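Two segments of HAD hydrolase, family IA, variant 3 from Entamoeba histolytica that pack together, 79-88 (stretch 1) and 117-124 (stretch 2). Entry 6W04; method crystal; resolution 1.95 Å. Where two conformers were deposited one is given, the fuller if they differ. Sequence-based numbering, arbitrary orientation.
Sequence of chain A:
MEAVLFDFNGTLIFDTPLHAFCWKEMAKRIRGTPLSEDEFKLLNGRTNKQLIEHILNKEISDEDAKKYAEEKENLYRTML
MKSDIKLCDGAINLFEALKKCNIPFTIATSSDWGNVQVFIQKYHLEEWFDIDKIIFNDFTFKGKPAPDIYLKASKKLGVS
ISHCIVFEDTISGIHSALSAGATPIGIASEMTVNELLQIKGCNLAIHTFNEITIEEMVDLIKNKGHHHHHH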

ATOM      1  N   MET A  79     -11.257  -8.377 -10.981  1.00 24.64           N
ATOM      2  CA  MET A  79     -10.547  -9.588 -10.564  1.00 22.75           C
ATOM      3  C   MET A  79     -10.451  -9.694  -9.042  1.00 22.83           C
ATOM      4  O   MET A  79     -10.681 -10.768  -8.470  1.00 30.33           O
ATOM      5  N   LEU A  80     -10.086  -8.593  -8.374  1.00 21.15           N
ATOM      6  CA  LEU A  80      -9.988  -8.580  -6.924  1.00 24.59           C
ATOM      7  C   LEU A  80     -11.311  -8.982  -6.271  1.00 29.93           C
ATOM      8  O   LEU A  80     -11.331  -9.815  -5.354  1.00 26.16           O
ATOM      9  N   MET A  81     -12.429  -8.411  -6.744  1.00 27.64           N
ATOM     10  CA  MET A  81     -13.730  -8.735  -6.164  0.54 28.73           C
ATOM     11  C   MET A  81     -14.042 -10.220  -6.270  1.00 29.87           C
ATOM     12  O   MET A  81     -14.597 -10.811  -5.339  1.00 29.52           O
ATOM     13  N   LYS A  82     -13.726 -10.845  -7.402  1.00 29.33           N
ATOM     14  CA  LYS A  82     -14.072 -12.263  -7.474  1.00 34.07           C
ATOM     15  C   LYS A  82     -12.971 -13.171  -6.938  1.00 33.28           C
ATOM     16  O   LYS A  82     -13.238 -14.357  -6.719  1.00 30.18           O
ATOM     17  N   SER A  83     -11.784 -12.627  -6.660  1.00 27.99           N
ATOM     18  CA  SER A  83     -10.692 -13.391  -6.068  1.00 29.74           C
ATOM     19  C   SER A  83     -11.010 -13.747  -4.609  1.00 32.13           C
ATOM     20  O   SER A  83     -11.992 -13.278  -4.020  1.00 30.17           O
ATOM     21  N   ASP A  84     -10.178 -14.619  -4.021  1.00 30.61           N
ATOM     22  CA  ASP A  84     -10.306 -14.938  -2.599  1.00 32.45           C
ATOM     23  C   ASP A  84      -9.125 -14.381  -1.814  1.00 37.75           C
ATOM     24  O   ASP A  84      -8.790 -14.881  -0.741  1.00 33.31           O
ATOM     25  N   ILE A  85      -8.472 -13.360  -2.349  1.00 28.17           N
ATOM     26  CA  ILE A  85      -7.413 -12.686  -1.600  1.00 33.71           C
ATOM     27  C   ILE A  85      -8.002 -12.131  -0.312  1.00 29.85           C
ATOM     28  O   ILE A  85      -8.989 -11.388  -0.336  1.00 32.18           O
ATOM     29  N   LYS A  86      -7.421 -12.517   0.817  1.00 30.40           N
ATOM     30  CA  LYS A  86      -7.914 -12.152   2.141  1.00 30.87           C
ATOM     31  C   LYS A  86      -6.986 -11.122   2.779  1.00 34.58           C
ATOM     32  O   LYS A  86      -5.834 -10.946   2.357  1.00 31.47           O
ATOM     33  N   LEU A  87      -7.487 -10.463   3.825  1.00 31.55           N
ATOM     34  CA  LEU A  87      -6.610  -9.633   4.639  1.00 34.77           C
ATOM     35  C   LEU A  87      -5.484 -10.487   5.208  1.00 34.98           C
ATOM     36  O   LEU A  87      -5.697 -11.636   5.593  1.00 35.41           O
ATOM     37  N   CYS A  88      -4.279  -9.916   5.240  1.00 33.72           N
ATOM     38  CA  CYS A  88      -3.080 -10.640   5.637  1.00 34.68           C
ATOM     39  C   CYS A  88      -3.265 -11.314   6.998  1.00 39.25           C
ATOM     40  O   CYS A  88      -3.980 -10.809   7.876  1.00 37.30           O
ATOM     41  N   GLN A 117     -13.198   1.911  -2.898  1.00 26.62           N
ATOM     42  CA  GLN A 117     -14.584   1.461  -2.828  1.00 27.94           C
ATOM     43  C   GLN A 117     -14.659  -0.061  -2.846  1.00 27.92           C
ATOM     44  O   GLN A 117     -15.421  -0.667  -2.084  1.00 28.14           O
ATOM     45  N   VAL A 118     -13.859  -0.699  -3.696  1.00 27.30           N
ATOM     46  CA  VAL A 118     -13.851  -2.158  -3.742  1.00 24.63           C
ATOM     47  C   VAL A 118     -13.267  -2.729  -2.453  1.00 23.07           C
ATOM     48  O   VAL A 118     -13.811  -3.689  -1.885  1.00 28.35           O
ATOM     49  N   PHE A 119     -12.162  -2.140  -1.962  1.00 25.57           N
ATOM     50  CA  PHE A 119     -11.543  -2.603  -0.718  1.00 29.44           C
ATOM     51  C   PHE A 119     -12.540  -2.599   0.433  1.00 28.81           C
ATOM     52  O   PHE A 119     -12.651  -3.587   1.171  1.00 28.87           O
ATOM     53  N   ILE A 120     -13.249  -1.476   0.621  1.00 28.59           N
ATOM     54  CA  ILE A 120     -14.231  -1.362   1.703  1.00 28.04           C
ATOM     55  C   ILE A 120     -15.337  -2.387   1.522  1.00 32.72           C
ATOM     56  O   ILE A 120     -15.724  -3.085   2.462  1.00 29.32           O
ATOM     57  N   GLN A 121     -15.869  -2.481   0.302  1.00 30.23           N
ATOM     58  CA  GLN A 121     -16.939  -3.419   0.003  1.00 31.11           C
ATOM     59  C   GLN A 121     -16.507  -4.860   0.278  1.00 33.11           C
ATOM     60  O   GLN A 121     -17.197  -5.613   0.978  1.00 30.86           O
ATOM     61  N   LYS A 122     -15.358  -5.260  -0.269  1.00 26.63           N
ATOM     62  CA  LYS A 122     -14.947  -6.665  -0.218  1.00 26.43           C
ATOM     63  C   LYS A 122     -14.485  -7.060   1.181  1.00 29.04           C
ATOM     64  O   LYS A 122     -14.757  -8.172   1.642  1.00 28.64           O
ATOM     65  N   TYR A 123     -13.783  -6.176   1.875  1.00 25.55           N
ATOM     66  CA  TYR A 123     -13.182  -6.554   3.141  1.00 32.11           C
ATOM     67  C   TYR A 123     -13.944  -6.054   4.362  1.00 35.49           C
ATOM     68  O   TYR A 123     -13.487  -6.286   5.486  1.00 33.48           O
ATOM     69  N   HIS A 124     -15.102  -5.416   4.184  1.00 29.46           N
ATOM     70  CA  HIS A 124     -15.925  -4.974   5.325  1.00 28.78           C
ATOM     71  C   HIS A 124     -15.129  -4.065   6.251  1.00 27.62           C
ATOM     72  O   HIS A 124     -15.222  -4.153   7.475  1.00 32.68           O
TER

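How does the end of one helix meet the other? Leu-80 is the knob: its CA-to-CB bond runs sideways, but the t, p rotamer (chi1 -179°, chi2 68°) carries its tip into a hole formed by Val-118, Phe-119, Lys-122 and Tyr-123. CD2 of Leu-80 lies 3.6 Å from CE1 of Phe-119, at the ring edge, and 4.0 Å from CG1 of Val-118. Phe-119 starts away from the contact, yet chi1 of -58° (m) brings its ring back to Leu-80.

What does Met-81 cover? Its CB also leaves sideways, and a chi1 of -96°, between wells, followed by m and t, carries the side chain across the second helix, against Val-118, Gln-121 and Lys-122. CG of Met-81 sits 3.7 Å from CG1 of Val-118, SD of Met-81 3.9 Å from CB of Lys-122, and CE of Met-81 3.4 Å from NE2 of Gln-121. Two conformers were deposited for this partly exposed side chain; these distances belong to one of them.

Why is Lys-122 so extended? Three t angles stretch its chain toward the place where the first helix ends, and a final p turn at chi4 (68°) sets the ammonium among backbone carbonyls. NZ of Lys-122 donates to O of Met-81 at 3.0 Å and to O of Ser-83 at 2.8 Å. Nearby, Ser-83, with chi1 p, turns its OG back to donate to O of Leu-80 at 2.7 Å.

How does Tyr-123 hold the loop? Pointing toward stretch 1 with chi1 m (-63°), its ring reaches the loop that follows the first helix, and OH of Tyr-123 donates to O of Ile-85 at 2.6 Å, with that oxygen near the ring plane. Leu-87, in the m, t rotamer, adds apolar contact: its CG lies 4.0 Å from CD1 of Tyr-123. The same tyrosine thus combines a polar anchor with apolar packing.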

ATOM      1  CB  MET A  79      -9.152  -9.609 -11.193  1.00 24.19           C
ATOM      2  CG  MET A  79      -9.183  -9.641 -12.737  1.00 29.15           C
ATOM      3  SD  MET A  79      -9.783 -11.227 -13.444  1.00 41.16           S
ATOM      4  CE  MET A  79      -8.708 -12.387 -12.580  1.00 42.55           C
ATOM      5  CB  LEU A  80      -9.540  -7.202  -6.418  1.00 24.13           C
ATOM      6  CG  LEU A  80      -9.421  -7.183  -4.882  1.00 25.21           C
ATOM      7  CD1 LEU A  80      -8.228  -8.111  -4.493  1.00 27.62           C
ATOM      8  CD2 LEU A  80      -9.173  -5.794  -4.361  1.00 27.08           C
ATOM      9  CB  MET A  81     -14.833  -7.919  -6.842  0.54 33.70           C
ATOM     10  CG  MET A  81     -15.205  -6.663  -6.103  0.54 40.54           C
ATOM     11  SD  MET A  81     -15.967  -7.045  -4.519  0.54 50.90           S
ATOM     12  CE  MET A  81     -16.625  -5.437  -4.106  0.54 55.90           C
ATOM     13  CB  LYS A  82     -14.451 -12.684  -8.899  1.00 40.32           C
ATOM     14  CG  LYS A  82     -13.414 -12.483  -9.973  1.00 42.27           C
ATOM     15  CD  LYS A  82     -14.062 -12.788 -11.336  1.00 49.20           C
ATOM     16  CE  LYS A  82     -13.195 -12.305 -12.486  1.00 42.15           C
ATOM     17  NZ  LYS A  82     -13.713 -12.730 -13.809  1.00 37.93           N
ATOM     18  CB  SER A  83      -9.393 -12.587  -6.112  1.00 24.95           C
ATOM     19  OG  SER A  83      -9.404 -11.635  -5.055  1.00 29.16           O
ATOM     20  CB  ASP A  84     -10.469 -16.447  -2.367  1.00 36.12           C
ATOM     21  CG  ASP A  84      -9.224 -17.248  -2.741  1.00 54.83           C
ATOM     22  OD1 ASP A  84      -8.210 -16.651  -3.150  1.00 45.88           O
ATOM     23  OD2 ASP A  84      -9.267 -18.491  -2.628  1.00 56.92           O
ATOM     24  CB  ILE A  85      -6.785 -11.592  -2.451  1.00 28.26           C
ATOM     25  CG1 ILE A  85      -6.129 -12.219  -3.686  1.00 32.81           C
ATOM     26  CG2 ILE A  85      -5.800 -10.754  -1.618  1.00 35.03           C
ATOM     27  CD1 ILE A  85      -5.810 -11.167  -4.772  1.00 34.09           C
ATOM     28  CB  LYS A  86      -8.006 -13.385   3.046  1.00 36.98           C
ATOM     29  CG  LYS A  86      -9.024 -14.413   2.599  1.00 46.92           C
ATOM     30  CD  LYS A  86      -8.927 -15.690   3.425  1.00 59.17           C
ATOM     31  CE  LYS A  86      -9.917 -16.735   2.922  1.00 72.27           C
ATOM     32  NZ  LYS A  86      -9.711 -17.028   1.467  1.00 76.45           N
ATOM     33  CB  LEU A  87      -7.392  -8.964   5.765  1.00 35.18           C
ATOM     34  CG  LEU A  87      -8.311  -7.810   5.378  1.00 36.98           C
ATOM     35  CD1 LEU A  87      -9.112  -7.361   6.585  1.00 36.60           C
ATOM     36  CD2 LEU A  87      -7.529  -6.643   4.804  1.00 35.09           C
ATOM     37  CB  CYS A  88      -1.890  -9.665   5.660  1.00 31.74           C
ATOM     38  SG  CYS A  88      -0.338 -10.399   6.198  1.00 41.71           S
ATOM     39  CB  GLN A 117     -15.373   2.071  -3.994  1.00 31.29           C
ATOM     40  CG  GLN A 117     -16.870   1.830  -3.970  1.00 35.10           C
ATOM     41  CD  GLN A 117     -17.631   2.662  -5.007  1.00 32.75           C
ATOM     42  OE1 GLN A 117     -17.712   3.890  -4.918  1.00 35.53           O
ATOM     43  NE2 GLN A 117     -18.222   1.987  -5.968  1.00 29.17           N
ATOM     44  CB  VAL A 118     -13.090  -2.634  -5.001  1.00 26.35           C
ATOM     45  CG1 VAL A 118     -12.750  -4.118  -4.923  1.00 23.66           C
ATOM     46  CG2 VAL A 118     -13.957  -2.377  -6.224  1.00 24.99           C
ATOM     47  CB  PHE A 119     -10.345  -1.728  -0.334  1.00 25.80           C
ATOM     48  CG  PHE A 119      -9.266  -1.646  -1.365  1.00 30.85           C
ATOM     49  CD1 PHE A 119      -9.110  -2.621  -2.336  1.00 23.27           C
ATOM     50  CD2 PHE A 119      -8.367  -0.581  -1.331  1.00 25.77           C
ATOM     51  CE1 PHE A 119      -8.091  -2.503  -3.282  1.00 26.67           C
ATOM     52  CE2 PHE A 119      -7.355  -0.465  -2.258  1.00 30.82           C
ATOM     53  CZ  PHE A 119      -7.209  -1.428  -3.233  1.00 28.61           C
ATOM     54  CB  ILE A 120     -14.806   0.068   1.764  1.00 30.57           C
ATOM     55  CG1 ILE A 120     -13.692   1.066   2.109  1.00 31.81           C
ATOM     56  CG2 ILE A 120     -15.965   0.147   2.763  1.00 31.97           C
ATOM     57  CD1 ILE A 120     -14.068   2.534   1.854  1.00 36.49           C
ATOM     58  CB  GLN A 121     -17.337  -3.237  -1.466  1.00 32.11           C
ATOM     59  CG  GLN A 121     -18.790  -3.383  -1.827  1.00 54.48           C
ATOM     60  CD  GLN A 121     -19.111  -2.720  -3.180  1.00 62.92           C
ATOM     61  OE1 GLN A 121     -20.276  -2.503  -3.508  1.00 70.25           O
ATOM     62  NE2 GLN A 121     -18.065  -2.391  -3.962  1.00 50.98           N
ATOM     63  CB  LYS A 122     -13.820  -6.919  -1.242  1.00 25.90           C
ATOM     64  CG  LYS A 122     -13.300  -8.365  -1.241  1.00 28.93           C
ATOM     65  CD  LYS A 122     -12.233  -8.599  -2.332  1.00 26.28           C
ATOM     66  CE  LYS A 122     -11.827 -10.099  -2.370  1.00 25.78           C
ATOM     67  NZ  LYS A 122     -12.948 -10.972  -2.849  1.00 27.90           N
ATOM     68  CB  TYR A 123     -11.721  -6.080   3.173  1.00 24.22           C
ATOM     69  CG  TYR A 123     -10.925  -6.775   2.084  1.00 28.19           C
ATOM     70  CD1 TYR A 123     -10.669  -8.137   2.166  1.00 32.49           C
ATOM     71  CD2 TYR A 123     -10.484  -6.088   0.948  1.00 27.03           C
ATOM     72  CE1 TYR A 123      -9.963  -8.811   1.151  1.00 27.67           C
ATOM     73  CE2 TYR A 123      -9.799  -6.763  -0.077  1.00 28.06           C
ATOM     74  CZ  TYR A 123      -9.542  -8.121   0.037  1.00 26.78           C
ATOM     75  OH  TYR A 123      -8.840  -8.816  -0.935  1.00 30.43           O
ATOM     76  CB  HIS A 124     -16.488  -6.170   6.094  1.00 34.60           C
ATOM     77  CG  HIS A 124     -17.040  -7.233   5.203  1.00 49.41           C
ATOM     78  ND1 HIS A 124     -18.082  -6.997   4.330  1.00 50.90           N
ATOM     79  CD2 HIS A 124     -16.680  -8.525   5.023  1.00 54.85           C
ATOM     80  CE1 HIS A 124     -18.354  -8.109   3.669  1.00 53.85           C
ATOM     81  NE2 HIS A 124     -17.518  -9.049   4.069  1.00 53.75           N
TER